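Local coordinates for isocitrate dehydrogenase [NAD] subunit 2 (Saccharomyces cerevisiae, PDB 3BLX) that catalyses, within an allosteric octamer with subunit 1, the NAD+-dependent oxidative decarboxylation of isocitrate to 2-oxoglutarate in the mitochondrial citric acid cycle, at the interface of chains B and A. Sequence-based numbering; all coordinates share one arbitrary frame. Chains: chain A, Isocitrate dehydrogenase [NAD] subunit 2; chain B, Isocitrate dehydrogenase [NAD] subunit 1.

The interface of chains B and A. Residues chain B 217-218, 220-221, 224-225, 246; chain A 229, 249, 252-253, 256-257, 261-262.
Helix 216-225 of chain B packs against helix 244-258 of chain A through van der Waals contacts; polar residues take part, but no N or O comes close enough to one of the other chain to bond. B:Met221 buries most, 59 Å². Its CG lies anti to the backbone N (chi1 -173°), 3.7 Å from A:Gly256 CA, and an extended chi2 carries the thioether SD onward. SD lies 3.5 Å from A:Leu262 CD2, the two side chains crossing obliquely, and the bend at chi3 (82°) leaves the CE methyl 3.9 Å from A:Ser261 CA. An alanine here would remove the thioether arm and would probably loosen the packing against A:Ser261 and A:Leu262.

A:Asp252 buries 52 Å²; its CB lies 3.5 Å from the backbone carbonyl O of B:Asp217. Its carboxylate OD2 stands 4.4 Å from B:Asp217 OD1; if both groups are ionised they would probably repel, which a bound cation would be expected to relieve. B:Asp217 OD1 accepts the adjacent B:Asn218 N (2.7 Å, bent at 129°) through its anti lone pair, which may help to hold the carboxylate's rotation.

The side chains of B:Val224 and A:Val229 cross obliquely, CG1 to CG2 at 3.7 Å, while B:Val224 CG2 faces the A:Gly256 backbone. Beyond, B:Ile246 CD1 and A:Leu253 CD1 meet tip to tip.

The interface joins unlike subunits of the octamer and brings together B:Asp217 and A:Asp252, which probably help to bind the catalytic Mg2+ or Mn2+, absent here in the apo form, suggesting an active site shared between chains.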
loop_
_atom_site.group_PDB
_atom_site.type_symbol
_atom_site.label_atom_id
_atom_site.label_comp_id
_atom_site.label_asym_id
_atom_site.label_seq_id
_atom_site.Cartn_x
_atom_site.Cartn_y
_atom_site.Cartn_z
ATOM N N ASP B 217 -11.479 32.433 -11.596
ATOM C CA ASP B 217 -12.125 33.737 -11.774
ATOM C C ASP B 217 -11.493 34.855 -10.932
ATOM O O ASP B 217 -11.282 35.960 -11.421
ATOM C CB ASP B 217 -13.651 33.670 -11.580
ATOM C CG ASP B 217 -14.051 32.902 -10.353
ATOM O OD1 ASP B 217 -13.344 32.999 -9.332
ATOM O OD2 ASP B 217 -15.086 32.202 -10.399
ATOM N N ASN B 218 -11.203 34.566 -9.674
ATOM C CA ASN B 218 -10.401 35.443 -8.833
ATOM C C ASN B 218 -8.969 35.676 -9.370
ATOM O O ASN B 218 -8.410 36.736 -9.204
ATOM C CB ASN B 218 -10.370 34.897 -7.390
ATOM C CG ASN B 218 -9.709 35.862 -6.395
ATOM O OD1 ASN B 218 -8.819 35.467 -5.639
ATOM N ND2 ASN B 218 -10.154 37.121 -6.385
ATOM N N SER B 220 -8.146 35.771 -12.494
ATOM C CA SER B 220 -8.266 36.675 -13.644
ATOM C C SER B 220 -8.339 38.104 -13.165
ATOM O O SER B 220 -7.638 38.958 -13.674
ATOM C CB SER B 220 -9.508 36.397 -14.480
ATOM O OG SER B 220 -9.333 35.228 -15.221
ATOM N N MET B 221 -9.211 38.360 -12.197
ATOM C CA MET B 221 -9.338 39.683 -11.620
ATOM C C MET B 221 -8.011 40.122 -10.999
ATOM O O MET B 221 -7.528 41.220 -11.221
ATOM C CB MET B 221 -10.422 39.682 -10.561
ATOM C CG MET B 221 -10.743 41.066 -10.000
ATOM S SD MET B 221 -11.809 41.042 -8.556
ATOM C CE MET B 221 -10.615 40.689 -7.258
ATOM N N VAL B 224 -5.107 41.228 -13.651
ATOM C CA VAL B 224 -5.169 42.506 -14.339
ATOM C C VAL B 224 -5.061 43.667 -13.366
ATOM O O VAL B 224 -4.802 44.792 -13.768
ATOM C CB VAL B 224 -6.465 42.688 -15.189
ATOM C CG1 VAL B 224 -6.525 41.655 -16.282
ATOM C CG2 VAL B 224 -7.715 42.640 -14.307
ATOM N N ALA B 225 -5.267 43.399 -12.086
ATOM C CA ALA B 225 -5.227 44.453 -11.080
ATOM C C ALA B 225 -3.905 44.451 -10.304
ATOM O O ALA B 225 -3.288 45.494 -10.136
ATOM C CB ALA B 225 -6.434 44.350 -10.128
ATOM N N ILE B 246 -4.012 37.544 -20.691
ATOM C CA ILE B 246 -3.903 38.644 -19.747
ATOM C C ILE B 246 -2.420 38.965 -19.629
ATOM O O ILE B 246 -2.029 40.121 -19.678
ATOM C CB ILE B 246 -4.478 38.290 -18.390
ATOM C CG1 ILE B 246 -6.002 38.206 -18.468
ATOM C CG2 ILE B 246 -4.104 39.354 -17.373
ATOM C CD1 ILE B 246 -6.620 37.474 -17.309
ATOM N N VAL A 229 -8.020 43.996 -22.238
ATOM C CA VAL A 229 -7.033 44.400 -21.248
ATOM C C VAL A 229 -6.071 45.470 -21.758
ATOM O O VAL A 229 -5.620 46.330 -20.979
ATOM C CB VAL A 229 -6.254 43.211 -20.672
ATOM C CG1 VAL A 229 -5.019 43.702 -19.828
ATOM C CG2 VAL A 229 -7.211 42.310 -19.860
ATOM N N ILE A 249 -15.439 33.926 -15.226
ATOM C CA ILE A 249 -14.098 34.461 -15.439
ATOM C C ILE A 249 -14.075 35.832 -16.123
ATOM O O ILE A 249 -13.342 36.732 -15.719
ATOM C CB ILE A 249 -13.277 33.500 -16.312
ATOM C CG1 ILE A 249 -13.064 32.171 -15.590
ATOM C CG2 ILE A 249 -11.953 34.103 -16.700
ATOM C CD1 ILE A 249 -12.622 31.082 -16.522
ATOM N N ASP A 252 -15.498 38.726 -13.868
ATOM C CA ASP A 252 -14.566 39.061 -12.780
ATOM C C ASP A 252 -13.304 39.777 -13.284
ATOM O O ASP A 252 -12.680 40.550 -12.570
ATOM C CB ASP A 252 -14.186 37.807 -11.971
ATOM C CG ASP A 252 -15.116 37.561 -10.765
ATOM O OD1 ASP A 252 -16.359 37.719 -10.885
ATOM O OD2 ASP A 252 -14.593 37.186 -9.687
ATOM N N LEU A 253 -12.937 39.506 -14.523
ATOM C CA LEU A 253 -11.862 40.219 -15.183
ATOM C C LEU A 253 -12.295 41.653 -15.538
ATOM O O LEU A 253 -11.526 42.585 -15.425
ATOM C CB LEU A 253 -11.458 39.442 -16.432
ATOM C CG LEU A 253 -10.333 39.922 -17.318
ATOM C CD1 LEU A 253 -9.691 38.749 -18.013
ATOM C CD2 LEU A 253 -10.880 40.873 -18.316
ATOM N N GLY A 256 -12.121 43.694 -12.509
ATOM C CA GLY A 256 -10.724 43.989 -12.222
ATOM C C GLY A 256 -10.246 45.176 -13.050
ATOM O O GLY A 256 -9.345 45.913 -12.642
ATOM N N LEU A 257 -10.858 45.372 -14.217
ATOM C CA LEU A 257 -10.480 46.477 -15.066
ATOM C C LEU A 257 -11.085 47.765 -14.522
ATOM O O LEU A 257 -10.423 48.789 -14.435
ATOM C CB LEU A 257 -10.926 46.232 -16.506
ATOM C CG LEU A 257 -10.114 45.152 -17.219
ATOM C CD1 LEU A 257 -10.677 44.827 -18.596
ATOM C CD2 LEU A 257 -8.660 45.551 -17.285
ATOM N N SER A 261 -11.530 45.076 -8.049
ATOM C CA SER A 261 -12.236 44.210 -7.103
ATOM C C SER A 261 -13.719 44.182 -7.386
ATOM O O SER A 261 -14.222 44.959 -8.203
ATOM C CB SER A 261 -12.032 44.690 -5.664
ATOM O OG SER A 261 -12.976 45.707 -5.348
ATOM N N LEU A 262 -14.434 43.310 -6.681
ATOM C CA LEU A 262 -15.894 43.229 -6.838
ATOM C C LEU A 262 -16.663 44.290 -6.044
ATOM O O LEU A 262 -17.906 44.307 -6.066
ATOM C CB LEU A 262 -16.415 41.837 -6.460
ATOM C CG LEU A 262 -15.922 40.589 -7.193
ATOM C CD1 LEU A 262 -15.821 40.812 -8.685
ATOM C CD2 LEU A 262 -14.588 40.133 -6.637
#